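Local structure of Alpha/beta hydrolase (Pseudomonas aeruginosa PAO1, 4R1D) at residues 261-266 with 277-282; 251-256 with 550-555; 339-344 with 374-379. The protein is probably a lipase effector of the H2 type VI secretion system, with an alpha/beta hydrolase fold, a bound calcium ion and a cognate inhibitor, Tli4. All coordinates share one frame; numbering follows the deposited sequence.

Contacts 1 and 2 belong to the buried core, where helices pack on the two faces of one parallel sheet, and contact 3 lies in a peripheral region. The first two meet through neighbouring strands, V278 O lying 2.8 Å from T254 N, and their centres are about 9 Å apart. Contact 1 mixes apolar packing with buried polar groups around H279, while the side chains of contact 2 are aliphatic throughout. Contact 3 (339-344 with 374-379) is partly buried and sets leucines of a separate mixed sheet against two aromatic side chains. Its centre is about 32 Å from that of contact 1 and about 39 Å from that of contact 2, across the chain's centre from the latter.

Contact 1: 261-266 with 277-282; sequences VARALT and VVHGVQ
The helical residues A262 and R263 lie over H279, near the end of strand 274-280, and Q282 in the loop just after it, with the CA of A262 8.0 Å from the CA of V277. A262 faces the strand directly, and its CB reaches the rim of the H279 imidazole, lying near the ring plane 4.0 Å from CE1. R263 starts off more to the side, but its aliphatic portion comes back over the strand: CG sits 3.9 Å from H279 NE2. The arginine chain crosses the histidine at about a right angle, and the guanidinium and imidazole planes are 71° apart, so they do not stack. The imidazole is sandwiched by its own segment, with V277 CG1 3.3 Å above the plane of one face, offset toward the rim, and the side-chain amide of Q282 over the centre of the opposite face. A hydrogen bond between H279 ND1 and T254 OG1 on the neighbouring strand helps set the rotation of the ring. These residues belong to the right-handed beta-alpha-beta crossover of the alpha/beta hydrolase fold: strand 250-255, helix 258-267 and strand 274-280, with the two strands adjacent and parallel. A262 also touches L252 and T254 of strand 250-255. Beyond the histidine, R263 bends at its third torsion (chi3 61°), bringing NH1 to 2.9 Å from the modelled Q282 NE2, which lies at the guanidinium edge, in its plane. That amide is probably turned over, in which case the pair may be a hydrogen bond. The guanidinium is also held toward helix 400-421 and the residues after it: NE donates to G422 O, and the group makes a cation-pi contact with Y423.

Contact 2: 251-256 with 550-555; sequences ILVTHS and YGVIKI
V552 O accepts a hydrogen bond from the hydroxyl of T556 and has the tip of I251, its CD1 methyl, 4.0 Å away. Helix 542-556, near the C-terminus, packs here on one face of the central parallel sheet of the alpha/beta hydrolase fold. Locally it runs nearly antiparallel to strand 250-255, with the segment axes 163° apart and 9.6 Å distant at closest approach. The side chains that meet are all aliphatic and buried, and I251 contributes more surface than any other residue. I251 and I555 slide past each other in opposite directions, with I251 CG1 3.8 Å from I555 CG2 and I251 CG2 4.0 Å from I555 CD1. The tip of I251 goes on to V552, where CD1 lies 4.0 Å from V552 CG1. V552 divides its methyls between two strand residues. With CG1 anti to the backbone N (chi1 169°), that branch takes I251, while CG2 is left for V253. L252, between the two strand residues, points to the other side of the sheet. Further along, S256 lies just past the end of the strand; its positive phi and the hydrogen bond between S256 OG and H535 NE2 are consistent with the nucleophile elbow of this family. V552 also packs near the metal site: its side chain is about 4 Å from that of the calcium ligand F202 and about 11 Å from the calcium ion itself. V253 CG2 and V552 CG2 meet at 4.1 Å, the two side chains crossing at about a right angle.

Contact 3: 339-344 with 374-379; sequences LFLCDA and TWYGLV
L341 forms the tight centre of this contact, its isobutyl group meeting W375 and Y376 together. L341 and W375 approach from opposite directions, placing L341 CG 3.7 Å from W375 CH2 and L341 CD2 3.7 Å from W375 CZ2. The same CD2 methyl lies over one face of the phenol ring of Y376, 4.1 Å from its CD2. L341 chi2 is 34°, away from a staggered value, which may reflect close packing. L339, two residues earlier on the same side of the strand, packs less closely: its CD2 reaches the edge of the Y376 ring, 4.2 Å from CD1, and lies 3.8 Å from Y376 O. The loop holds its two aromatic residues by a type I turn from T374 to G377, closed by G377 N donating to T374 O at 2.9 Å. W375 chi1 of 72°, with CG between the backbone N and the carbonyl carbon, lays the indole so that Y376 CB sits over the centre of one face. Outward from the leucines the packing gives way to solvent: W375 and Y376 are partly exposed, and T374 is exposed. The aromatic side chains are nevertheless anchored, the indole by a hydrogen bond from NE1 to E453 and an edge-to-face contact with W445, the phenol ring by a stack on Y359. The leucines belong to a small mixed sheet whose strands follow core strands 274-280 and 427-432 in sequence, consistent with insertions decorating an alpha/beta hydrolase core, as in many lipases.

Contact 1: 261-266 with 277-282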
ATOM      1  N   VAL A 261      -3.842  12.470   1.001  1.00 14.29           N
ATOM      2  CA  VAL A 261      -2.871  12.574   2.088  1.00 14.12           C
ATOM      3  C   VAL A 261      -2.583  14.048   2.366  1.00 15.13           C
ATOM      4  O   VAL A 261      -2.617  14.494   3.514  1.00 14.03           O
ATOM      5  CB  VAL A 261      -1.555  11.848   1.738  1.00 15.00           C
ATOM      6  CG1 VAL A 261      -0.487  12.101   2.819  1.00 15.09           C
ATOM      7  CG2 VAL A 261      -1.807  10.326   1.516  1.00 11.21           C
ATOM      8  N   ALA A 262      -2.322  14.803   1.303  1.00 14.80           N
ATOM      9  CA  ALA A 262      -2.011  16.221   1.423  1.00 14.21           C
ATOM     10  C   ALA A 262      -3.170  16.999   2.048  1.00 14.23           C
ATOM     11  O   ALA A 262      -2.976  17.838   2.915  1.00 15.33           O
ATOM     12  CB  ALA A 262      -1.663  16.806   0.064  1.00 14.41           C
ATOM     13  N   ARG A 263      -4.385  16.715   1.609  1.00 14.63           N
ATOM     14  CA  ARG A 263      -5.528  17.427   2.163  1.00 13.98           C
ATOM     15  C   ARG A 263      -5.756  17.091   3.633  1.00 14.28           C
ATOM     16  O   ARG A 263      -6.067  17.967   4.426  1.00 14.78           O
ATOM     17  CB  ARG A 263      -6.777  17.180   1.321  1.00 16.31           C
ATOM     18  CG  ARG A 263      -6.748  17.929  -0.016  1.00 15.35           C
ATOM     19  CD  ARG A 263      -7.847  17.442  -0.952  1.00 16.76           C
ATOM     20  NE  ARG A 263      -9.160  17.666  -0.346  1.00 17.09           N
ATOM     21  CZ  ARG A 263     -10.253  16.960  -0.616  1.00 17.93           C
ATOM     22  NH1 ARG A 263     -10.222  15.956  -1.494  1.00 15.86           N
ATOM     23  NH2 ARG A 263     -11.393  17.259   0.002  1.00 19.68           N
ATOM     24  N   ALA A 264      -5.601  15.818   3.995  1.00 13.25           N
ATOM     25  CA  ALA A 264      -5.662  15.435   5.398  1.00 13.79           C
ATOM     26  C   ALA A 264      -4.633  16.231   6.201  1.00 16.71           C
ATOM     27  O   ALA A 264      -4.927  16.729   7.281  1.00 15.79           O
ATOM     28  CB  ALA A 264      -5.436  13.932   5.555  1.00 13.60           C
ATOM     29  N   LEU A 265      -3.430  16.362   5.650  1.00 13.36           N
ATOM     30  CA  LEU A 265      -2.350  17.102   6.299  1.00 14.05           C
ATOM     31  C   LEU A 265      -2.652  18.590   6.504  1.00 18.13           C
ATOM     32  O   LEU A 265      -2.524  19.107   7.617  1.00 16.17           O
ATOM     33  CB  LEU A 265      -1.056  16.956   5.492  1.00 15.60           C
ATOM     34  CG  LEU A 265       0.152  17.747   6.011  1.00 15.90           C
ATOM     35  CD1 LEU A 265       0.493  17.400   7.458  1.00 19.03           C
ATOM     36  CD2 LEU A 265       1.347  17.495   5.107  1.00 17.01           C
ATOM     37  N   THR A 266      -3.063  19.283   5.440  1.00 12.26           N
ATOM     38  CA  THR A 266      -3.285  20.724   5.536  1.00 16.65           C
ATOM     39  C   THR A 266      -4.675  21.137   6.022  1.00 16.64           C
ATOM     40  O   THR A 266      -4.818  22.213   6.598  1.00 18.21           O
ATOM     41  CB  THR A 266      -3.004  21.471   4.217  1.00 15.97           C
ATOM     42  OG1 THR A 266      -3.974  21.114   3.229  1.00 13.98           O
ATOM     43  CG2 THR A 266      -1.593  21.164   3.703  1.00 17.12           C
ATOM     44  N   VAL A 277      -0.283  24.013  -2.715  1.00 15.89           N
ATOM     45  CA  VAL A 277      -0.367  22.613  -3.101  1.00 15.89           C
ATOM     46  C   VAL A 277      -0.663  22.456  -4.582  1.00 14.49           C
ATOM     47  O   VAL A 277      -1.571  23.093  -5.121  1.00 14.07           O
ATOM     48  CB  VAL A 277      -1.483  21.923  -2.319  1.00 13.02           C
ATOM     49  CG1 VAL A 277      -1.615  20.466  -2.741  1.00 13.78           C
ATOM     50  CG2 VAL A 277      -1.210  22.033  -0.800  1.00 15.81           C
ATOM     51  N   VAL A 278       0.132  21.605  -5.225  1.00 15.81           N
ATOM     52  CA  VAL A 278      -0.138  21.102  -6.556  1.00 13.23           C
ATOM     53  C   VAL A 278      -0.692  19.683  -6.435  1.00 13.23           C
ATOM     54  O   VAL A 278      -0.088  18.829  -5.788  1.00 13.74           O
ATOM     55  CB  VAL A 278       1.159  21.079  -7.374  1.00 13.88           C
ATOM     56  CG1 VAL A 278       1.021  20.188  -8.636  1.00 14.19           C
ATOM     57  CG2 VAL A 278       1.575  22.507  -7.721  1.00 13.39           C
ATOM     58  N   HIS A 279      -1.855  19.452  -7.033  1.00 13.72           N
ATOM     59  CA  HIS A 279      -2.435  18.115  -7.143  1.00 14.72           C
ATOM     60  C   HIS A 279      -2.466  17.667  -8.598  1.00 15.39           C
ATOM     61  O   HIS A 279      -2.968  18.391  -9.473  1.00 11.25           O
ATOM     62  CB  HIS A 279      -3.898  18.100  -6.680  1.00 13.65           C
ATOM     63  CG  HIS A 279      -4.110  18.337  -5.217  1.00 13.61           C
ATOM     64  ND1 HIS A 279      -3.404  17.678  -4.232  1.00 14.96           N
ATOM     65  CD2 HIS A 279      -5.036  19.092  -4.577  1.00 14.50           C
ATOM     66  CE1 HIS A 279      -3.851  18.060  -3.046  1.00 12.91           C
ATOM     67  NE2 HIS A 279      -4.842  18.914  -3.227  1.00 14.94           N
ATOM     68  N   GLY A 280      -1.988  16.452  -8.843  1.00 13.19           N
ATOM     69  CA  GLY A 280      -2.137  15.797 -10.133  1.00 11.52           C
ATOM     70  C   GLY A 280      -3.027  14.570 -10.003  1.00 14.39           C
ATOM     71  O   GLY A 280      -2.862  13.761  -9.086  1.00 12.85           O
ATOM     72  N   VAL A 281      -3.981  14.449 -10.917  1.00 13.58           N
ATOM     73  CA  VAL A 281      -4.909  13.318 -10.984  1.00 14.01           C
ATOM     74  C   VAL A 281      -5.456  12.803  -9.654  1.00 14.47           C
ATOM     75  O   VAL A 281      -5.509  11.589  -9.428  1.00 13.58           O
ATOM     76  CB  VAL A 281      -4.355  12.130 -11.825  1.00 12.85           C
ATOM     77  CG1 VAL A 281      -4.014  12.594 -13.230  1.00 13.25           C
ATOM     78  CG2 VAL A 281      -3.133  11.452 -11.136  1.00 12.25           C
ATOM     79  N   GLN A 282      -5.897  13.718  -8.794  1.00 14.52           N
ATOM     80  CA  GLN A 282      -6.448  13.327  -7.505  1.00 12.37           C
ATOM     81  C   GLN A 282      -7.840  12.746  -7.696  1.00 11.35           C
ATOM     82  O   GLN A 282      -8.673  13.361  -8.339  1.00 15.05           O
ATOM     83  CB  GLN A 282      -6.558  14.520  -6.555  1.00 14.13           C
ATOM     84  CG  GLN A 282      -7.011  14.090  -5.162  1.00 13.65           C
ATOM     85  CD  GLN A 282      -7.204  15.235  -4.182  1.00 14.31           C
ATOM     86  OE1 GLN A 282      -6.552  16.298  -4.269  1.00 17.93           O
ATOM     87  NE2 GLN A 282      -8.105  15.022  -3.230  1.00 12.47           N
TER

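Contact 2: 251-256 with 550-555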
ATOM      1  N   ILE A 251       6.336  23.411  -0.393  1.00 14.66           N
ATOM      2  CA  ILE A 251       5.260  23.295  -1.380  1.00 13.77           C
ATOM      3  C   ILE A 251       5.021  21.820  -1.636  1.00 15.07           C
ATOM      4  O   ILE A 251       5.963  21.083  -1.896  1.00 15.29           O
ATOM      5  CB  ILE A 251       5.653  23.974  -2.698  1.00 15.75           C
ATOM      6  CG1 ILE A 251       5.890  25.465  -2.466  1.00 16.73           C
ATOM      7  CG2 ILE A 251       4.582  23.749  -3.772  1.00 14.81           C
ATOM      8  CD1 ILE A 251       6.602  26.150  -3.623  1.00 20.48           C
ATOM      9  N   LEU A 252       3.770  21.381  -1.552  1.00 14.17           N
ATOM     10  CA  LEU A 252       3.444  19.977  -1.825  1.00 14.43           C
ATOM     11  C   LEU A 252       3.146  19.786  -3.310  1.00 14.96           C
ATOM     12  O   LEU A 252       2.489  20.626  -3.924  1.00 14.90           O
ATOM     13  CB  LEU A 252       2.213  19.530  -1.015  1.00 12.58           C
ATOM     14  CG  LEU A 252       2.271  19.701   0.503  1.00 13.84           C
ATOM     15  CD1 LEU A 252       1.055  19.073   1.177  1.00 12.62           C
ATOM     16  CD2 LEU A 252       3.557  19.081   1.057  1.00 16.96           C
ATOM     17  N   VAL A 253       3.639  18.693  -3.882  1.00 14.48           N
ATOM     18  CA  VAL A 253       3.279  18.301  -5.247  1.00 12.94           C
ATOM     19  C   VAL A 253       2.842  16.851  -5.137  1.00 16.13           C
ATOM     20  O   VAL A 253       3.619  15.986  -4.704  1.00 14.08           O
ATOM     21  CB  VAL A 253       4.467  18.454  -6.221  1.00 13.38           C
ATOM     22  CG1 VAL A 253       4.098  17.929  -7.590  1.00 15.64           C
ATOM     23  CG2 VAL A 253       4.913  19.926  -6.290  1.00 13.69           C
ATOM     24  N   THR A 254       1.582  16.583  -5.464  1.00 13.75           N
ATOM     25  CA  THR A 254       1.018  15.268  -5.201  1.00 15.68           C
ATOM     26  C   THR A 254       0.585  14.551  -6.464  1.00 15.20           C
ATOM     27  O   THR A 254       0.196  15.173  -7.454  1.00 13.37           O
ATOM     28  CB  THR A 254      -0.203  15.350  -4.251  1.00 11.32           C
ATOM     29  OG1 THR A 254      -1.350  15.809  -4.973  1.00 13.54           O
ATOM     30  CG2 THR A 254       0.080  16.309  -3.096  1.00 11.86           C
ATOM     31  N   HIS A 255       0.639  13.226  -6.410  1.00 12.60           N
ATOM     32  CA  HIS A 255       0.074  12.390  -7.470  1.00 10.85           C
ATOM     33  C   HIS A 255      -1.070  11.546  -6.920  1.00 15.80           C
ATOM     34  O   HIS A 255      -0.944  10.916  -5.866  1.00 14.76           O
ATOM     35  CB  HIS A 255       1.159  11.479  -8.036  1.00 13.08           C
ATOM     36  CG  HIS A 255       0.709  10.599  -9.160  1.00 13.18           C
ATOM     37  ND1 HIS A 255       0.287  11.089 -10.380  1.00 17.50           N
ATOM     38  CD2 HIS A 255       0.625   9.254  -9.248  1.00 10.48           C
ATOM     39  CE1 HIS A 255      -0.030  10.078 -11.171  1.00 10.06           C
ATOM     40  NE2 HIS A 255       0.176   8.955 -10.512  1.00 18.77           N
ATOM     41  N   SER A 256      -2.194  11.543  -7.618  1.00 12.87           N
ATOM     42  CA  SER A 256      -3.226  10.550  -7.317  1.00 14.13           C
ATOM     43  C   SER A 256      -3.679  10.641  -5.850  1.00 13.45           C
ATOM     44  O   SER A 256      -3.939  11.730  -5.336  1.00 15.38           O
ATOM     45  CB  SER A 256      -2.668   9.152  -7.639  1.00 18.30           C
ATOM     46  OG  SER A 256      -3.635   8.123  -7.452  1.00 19.66           O
ATOM     47  N   TYR A 550       4.197  25.308 -13.123  1.00 14.27           N
ATOM     48  CA  TYR A 550       3.394  26.522 -13.059  1.00 13.30           C
ATOM     49  C   TYR A 550       2.887  26.757 -11.634  1.00 16.62           C
ATOM     50  O   TYR A 550       3.006  27.856 -11.098  1.00 14.13           O
ATOM     51  CB  TYR A 550       2.204  26.416 -14.024  1.00 15.01           C
ATOM     52  CG  TYR A 550       1.225  27.544 -13.910  1.00 14.77           C
ATOM     53  CD1 TYR A 550       1.386  28.705 -14.659  1.00 19.17           C
ATOM     54  CD2 TYR A 550       0.118  27.451 -13.070  1.00 16.49           C
ATOM     55  CE1 TYR A 550       0.474  29.753 -14.567  1.00 16.03           C
ATOM     56  CE2 TYR A 550      -0.799  28.499 -12.969  1.00 17.92           C
ATOM     57  CZ  TYR A 550      -0.611  29.640 -13.720  1.00 15.06           C
ATOM     58  OH  TYR A 550      -1.504  30.673 -13.615  1.00 17.60           O
ATOM     59  N   GLY A 551       2.323  25.721 -11.016  1.00 16.59           N
ATOM     60  CA  GLY A 551       1.861  25.838  -9.647  1.00 14.59           C
ATOM     61  C   GLY A 551       2.971  26.270  -8.691  1.00 15.00           C
ATOM     62  O   GLY A 551       2.787  27.149  -7.849  1.00 13.35           O
ATOM     63  N   VAL A 552       4.140  25.659  -8.831  1.00 16.36           N
ATOM     64  CA  VAL A 552       5.245  25.966  -7.923  1.00 16.83           C
ATOM     65  C   VAL A 552       5.661  27.431  -8.037  1.00 15.53           C
ATOM     66  O   VAL A 552       5.867  28.113  -7.018  1.00 14.42           O
ATOM     67  CB  VAL A 552       6.435  25.043  -8.167  1.00 15.33           C
ATOM     68  CG1 VAL A 552       7.684  25.543  -7.420  1.00 14.10           C
ATOM     69  CG2 VAL A 552       6.068  23.621  -7.740  1.00 12.44           C
ATOM     70  N   ILE A 553       5.772  27.912  -9.272  1.00 14.41           N
ATOM     71  CA  ILE A 553       6.117  29.312  -9.495  1.00 15.41           C
ATOM     72  C   ILE A 553       5.082  30.269  -8.888  1.00 14.97           C
ATOM     73  O   ILE A 553       5.437  31.226  -8.187  1.00 14.46           O
ATOM     74  CB  ILE A 553       6.302  29.637 -10.978  1.00 14.35           C
ATOM     75  CG1 ILE A 553       7.506  28.872 -11.547  1.00 17.23           C
ATOM     76  CG2 ILE A 553       6.462  31.165 -11.157  1.00 14.58           C
ATOM     77  CD1 ILE A 553       8.832  29.150 -10.797  1.00 14.16           C
ATOM     78  N   LYS A 554       3.805  30.016  -9.148  1.00 15.73           N
ATOM     79  CA  LYS A 554       2.758  30.858  -8.588  1.00 17.78           C
ATOM     80  C   LYS A 554       2.736  30.843  -7.053  1.00 18.19           C
ATOM     81  O   LYS A 554       2.690  31.899  -6.415  1.00 16.23           O
ATOM     82  CB  LYS A 554       1.396  30.494  -9.171  1.00 16.13           C
ATOM     83  CG  LYS A 554       1.240  30.866 -10.660  1.00 17.83           C
ATOM     84  CD  LYS A 554       1.337  32.383 -10.878  1.00 17.52           C
ATOM     85  CE  LYS A 554       1.095  32.761 -12.343  1.00 18.78           C
ATOM     86  NZ  LYS A 554       0.882  34.244 -12.537  1.00 17.33           N
ATOM     87  N   ILE A 555       2.800  29.650  -6.459  1.00 15.39           N
ATOM     88  CA  ILE A 555       2.774  29.525  -5.006  1.00 16.84           C
ATOM     89  C   ILE A 555       3.952  30.258  -4.360  1.00 15.74           C
ATOM     90  O   ILE A 555       3.812  30.876  -3.309  1.00 15.89           O
ATOM     91  CB  ILE A 555       2.769  28.038  -4.575  1.00 17.67           C
ATOM     92  CG1 ILE A 555       1.437  27.398  -4.989  1.00 13.84           C
ATOM     93  CG2 ILE A 555       3.036  27.911  -3.040  1.00 15.82           C
ATOM     94  CD1 ILE A 555       1.442  25.856  -5.091  1.00 16.63           C
TER

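Contact 3: 339-344 with 374-379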
ATOM      1  N   LEU A 339     -23.529   2.886 -10.313  1.00 15.43           N
ATOM      2  CA  LEU A 339     -23.578   1.441 -10.433  1.00 16.05           C
ATOM      3  C   LEU A 339     -24.943   1.098 -10.978  1.00 18.63           C
ATOM      4  O   LEU A 339     -25.948   1.313 -10.303  1.00 16.51           O
ATOM      5  CB  LEU A 339     -23.395   0.777  -9.068  1.00 15.09           C
ATOM      6  CG  LEU A 339     -23.570  -0.748  -9.025  1.00 17.56           C
ATOM      7  CD1 LEU A 339     -22.521  -1.464  -9.869  1.00 16.90           C
ATOM      8  CD2 LEU A 339     -23.529  -1.280  -7.591  1.00 18.18           C
ATOM      9  N   PHE A 340     -24.972   0.580 -12.196  1.00 17.47           N
ATOM     10  CA  PHE A 340     -26.230   0.401 -12.919  1.00 19.87           C
ATOM     11  C   PHE A 340     -26.525  -1.057 -13.229  1.00 20.29           C
ATOM     12  O   PHE A 340     -25.690  -1.773 -13.779  1.00 18.99           O
ATOM     13  CB  PHE A 340     -26.204   1.196 -14.229  1.00 20.40           C
ATOM     14  CG  PHE A 340     -25.874   2.647 -14.053  1.00 20.60           C
ATOM     15  CD1 PHE A 340     -26.859   3.562 -13.714  1.00 20.87           C
ATOM     16  CD2 PHE A 340     -24.573   3.099 -14.219  1.00 17.48           C
ATOM     17  CE1 PHE A 340     -26.563   4.899 -13.559  1.00 22.27           C
ATOM     18  CE2 PHE A 340     -24.261   4.432 -14.063  1.00 20.88           C
ATOM     19  CZ  PHE A 340     -25.260   5.346 -13.733  1.00 21.93           C
ATOM     20  N   LEU A 341     -27.738  -1.492 -12.897  1.00 18.72           N
ATOM     21  CA  LEU A 341     -28.192  -2.824 -13.238  1.00 16.54           C
ATOM     22  C   LEU A 341     -29.135  -2.695 -14.431  1.00 26.60           C
ATOM     23  O   LEU A 341     -30.212  -2.116 -14.303  1.00 22.46           O
ATOM     24  CB  LEU A 341     -28.926  -3.444 -12.049  1.00 21.72           C
ATOM     25  CG  LEU A 341     -28.121  -4.174 -10.963  1.00 28.57           C
ATOM     26  CD1 LEU A 341     -26.741  -3.570 -10.696  1.00 19.92           C
ATOM     27  CD2 LEU A 341     -28.928  -4.289  -9.676  1.00 24.19           C
ATOM     28  N   CYS A 342     -28.721  -3.219 -15.583  1.00 22.06           N
ATOM     29  CA  CYS A 342     -29.443  -3.007 -16.842  1.00 23.99           C
ATOM     30  C   CYS A 342     -29.863  -4.324 -17.473  1.00 24.79           C
ATOM     31  O   CYS A 342     -29.288  -5.376 -17.181  1.00 23.21           O
ATOM     32  CB  CYS A 342     -28.559  -2.261 -17.842  1.00 23.37           C
ATOM     33  SG  CYS A 342     -27.984  -0.644 -17.287  1.00 24.97           S
ATOM     34  N   ASP A 343     -30.858  -4.264 -18.355  1.00 26.54           N
ATOM     35  CA  ASP A 343     -31.278  -5.445 -19.091  1.00 26.54           C
ATOM     36  C   ASP A 343     -30.456  -5.600 -20.376  1.00 31.75           C
ATOM     37  O   ASP A 343     -29.565  -4.789 -20.656  1.00 28.12           O
ATOM     38  CB  ASP A 343     -32.786  -5.408 -19.390  1.00 28.90           C
ATOM     39  CG  ASP A 343     -33.192  -4.250 -20.300  1.00 33.05           C
ATOM     40  OD1 ASP A 343     -32.354  -3.740 -21.075  1.00 29.38           O
ATOM     41  OD2 ASP A 343     -34.377  -3.855 -20.256  1.00 34.32           O
ATOM     42  N   ALA A 344     -30.765  -6.639 -21.149  1.00 29.84           N
ATOM     43  CA  ALA A 344     -30.047  -6.938 -22.389  1.00 33.65           C
ATOM     44  C   ALA A 344     -30.033  -5.777 -23.383  1.00 38.16           C
ATOM     45  O   ALA A 344     -29.114  -5.662 -24.193  1.00 40.31           O
ATOM     46  CB  ALA A 344     -30.617  -8.193 -23.044  1.00 37.62           C
ATOM     47  N   THR A 374     -25.668  -8.609  -0.904  1.00 24.11           N
ATOM     48  CA  THR A 374     -26.338  -9.235  -2.042  1.00 23.46           C
ATOM     49  C   THR A 374     -25.390  -9.311  -3.232  1.00 25.00           C
ATOM     50  O   THR A 374     -24.284  -8.765  -3.194  1.00 23.08           O
ATOM     51  CB  THR A 374     -27.623  -8.476  -2.464  1.00 23.32           C
ATOM     52  OG1 THR A 374     -27.264  -7.243  -3.094  1.00 29.02           O
ATOM     53  CG2 THR A 374     -28.500  -8.189  -1.261  1.00 26.47           C
ATOM     54  N   TRP A 375     -25.831  -9.970  -4.300  1.00 22.34           N
ATOM     55  CA  TRP A 375     -24.973 -10.190  -5.463  1.00 23.19           C
ATOM     56  C   TRP A 375     -24.313  -8.931  -6.042  1.00 24.69           C
ATOM     57  O   TRP A 375     -23.258  -9.032  -6.662  1.00 21.94           O
ATOM     58  CB  TRP A 375     -25.735 -10.922  -6.573  1.00 23.22           C
ATOM     59  CG  TRP A 375     -26.751 -10.080  -7.267  1.00 23.11           C
ATOM     60  CD1 TRP A 375     -28.047  -9.881  -6.886  1.00 23.74           C
ATOM     61  CD2 TRP A 375     -26.563  -9.315  -8.465  1.00 21.23           C
ATOM     62  NE1 TRP A 375     -28.679  -9.034  -7.772  1.00 22.84           N
ATOM     63  CE2 TRP A 375     -27.790  -8.680  -8.754  1.00 23.03           C
ATOM     64  CE3 TRP A 375     -25.474  -9.099  -9.320  1.00 19.51           C
ATOM     65  CZ2 TRP A 375     -27.960  -7.850  -9.861  1.00 23.15           C
ATOM     66  CZ3 TRP A 375     -25.651  -8.287 -10.428  1.00 19.04           C
ATOM     67  CH2 TRP A 375     -26.880  -7.665 -10.684  1.00 22.59           C
ATOM     68  N   TYR A 376     -24.926  -7.759  -5.874  1.00 17.48           N
ATOM     69  CA  TYR A 376     -24.366  -6.559  -6.487  1.00 18.27           C
ATOM     70  C   TYR A 376     -23.552  -5.727  -5.501  1.00 19.86           C
ATOM     71  O   TYR A 376     -23.083  -4.651  -5.842  1.00 19.48           O
ATOM     72  CB  TYR A 376     -25.434  -5.693  -7.203  1.00 18.29           C
ATOM     73  CG  TYR A 376     -26.481  -5.065  -6.301  1.00 18.81           C
ATOM     74  CD1 TYR A 376     -26.279  -3.815  -5.733  1.00 18.30           C
ATOM     75  CD2 TYR A 376     -27.673  -5.728  -6.021  1.00 19.46           C
ATOM     76  CE1 TYR A 376     -27.243  -3.231  -4.904  1.00 19.52           C
ATOM     77  CE2 TYR A 376     -28.629  -5.166  -5.197  1.00 17.83           C
ATOM     78  CZ  TYR A 376     -28.415  -3.921  -4.644  1.00 19.58           C
ATOM     79  OH  TYR A 376     -29.368  -3.360  -3.827  1.00 21.50           O
ATOM     80  N   GLY A 377     -23.381  -6.242  -4.288  1.00 18.30           N
ATOM     81  CA  GLY A 377     -22.622  -5.538  -3.266  1.00 19.00           C
ATOM     82  C   GLY A 377     -21.136  -5.574  -3.550  1.00 18.84           C
ATOM     83  O   GLY A 377     -20.686  -6.335  -4.398  1.00 17.98           O
ATOM     84  N   LEU A 378     -20.374  -4.745  -2.843  1.00 17.13           N
ATOM     85  CA  LEU A 378     -18.927  -4.672  -3.059  1.00 14.50           C
ATOM     86  C   LEU A 378     -18.252  -5.989  -2.685  1.00 16.35           C
ATOM     87  O   LEU A 378     -17.358  -6.467  -3.389  1.00 18.02           O
ATOM     88  CB  LEU A 378     -18.347  -3.556  -2.211  1.00 14.59           C
ATOM     89  CG  LEU A 378     -16.867  -3.274  -2.465  1.00 14.41           C
ATOM     90  CD1 LEU A 378     -16.671  -2.746  -3.881  1.00 17.50           C
ATOM     91  CD2 LEU A 378     -16.371  -2.260  -1.434  1.00 16.98           C
ATOM     92  N   VAL A 379     -18.671  -6.548  -1.556  1.00 15.18           N
ATOM     93  CA  VAL A 379     -18.253  -7.876  -1.140  1.00 16.12           C
ATOM     94  C   VAL A 379     -19.480  -8.755  -0.918  1.00 20.06           C
ATOM     95  O   VAL A 379     -19.958  -8.908   0.209  1.00 18.09           O
ATOM     96  CB  VAL A 379     -17.395  -7.836   0.131  1.00 16.40           C
ATOM     97  CG1 VAL A 379     -16.840  -9.226   0.435  1.00 17.20           C
ATOM     98  CG2 VAL A 379     -16.268  -6.843  -0.041  1.00 19.86           C
TER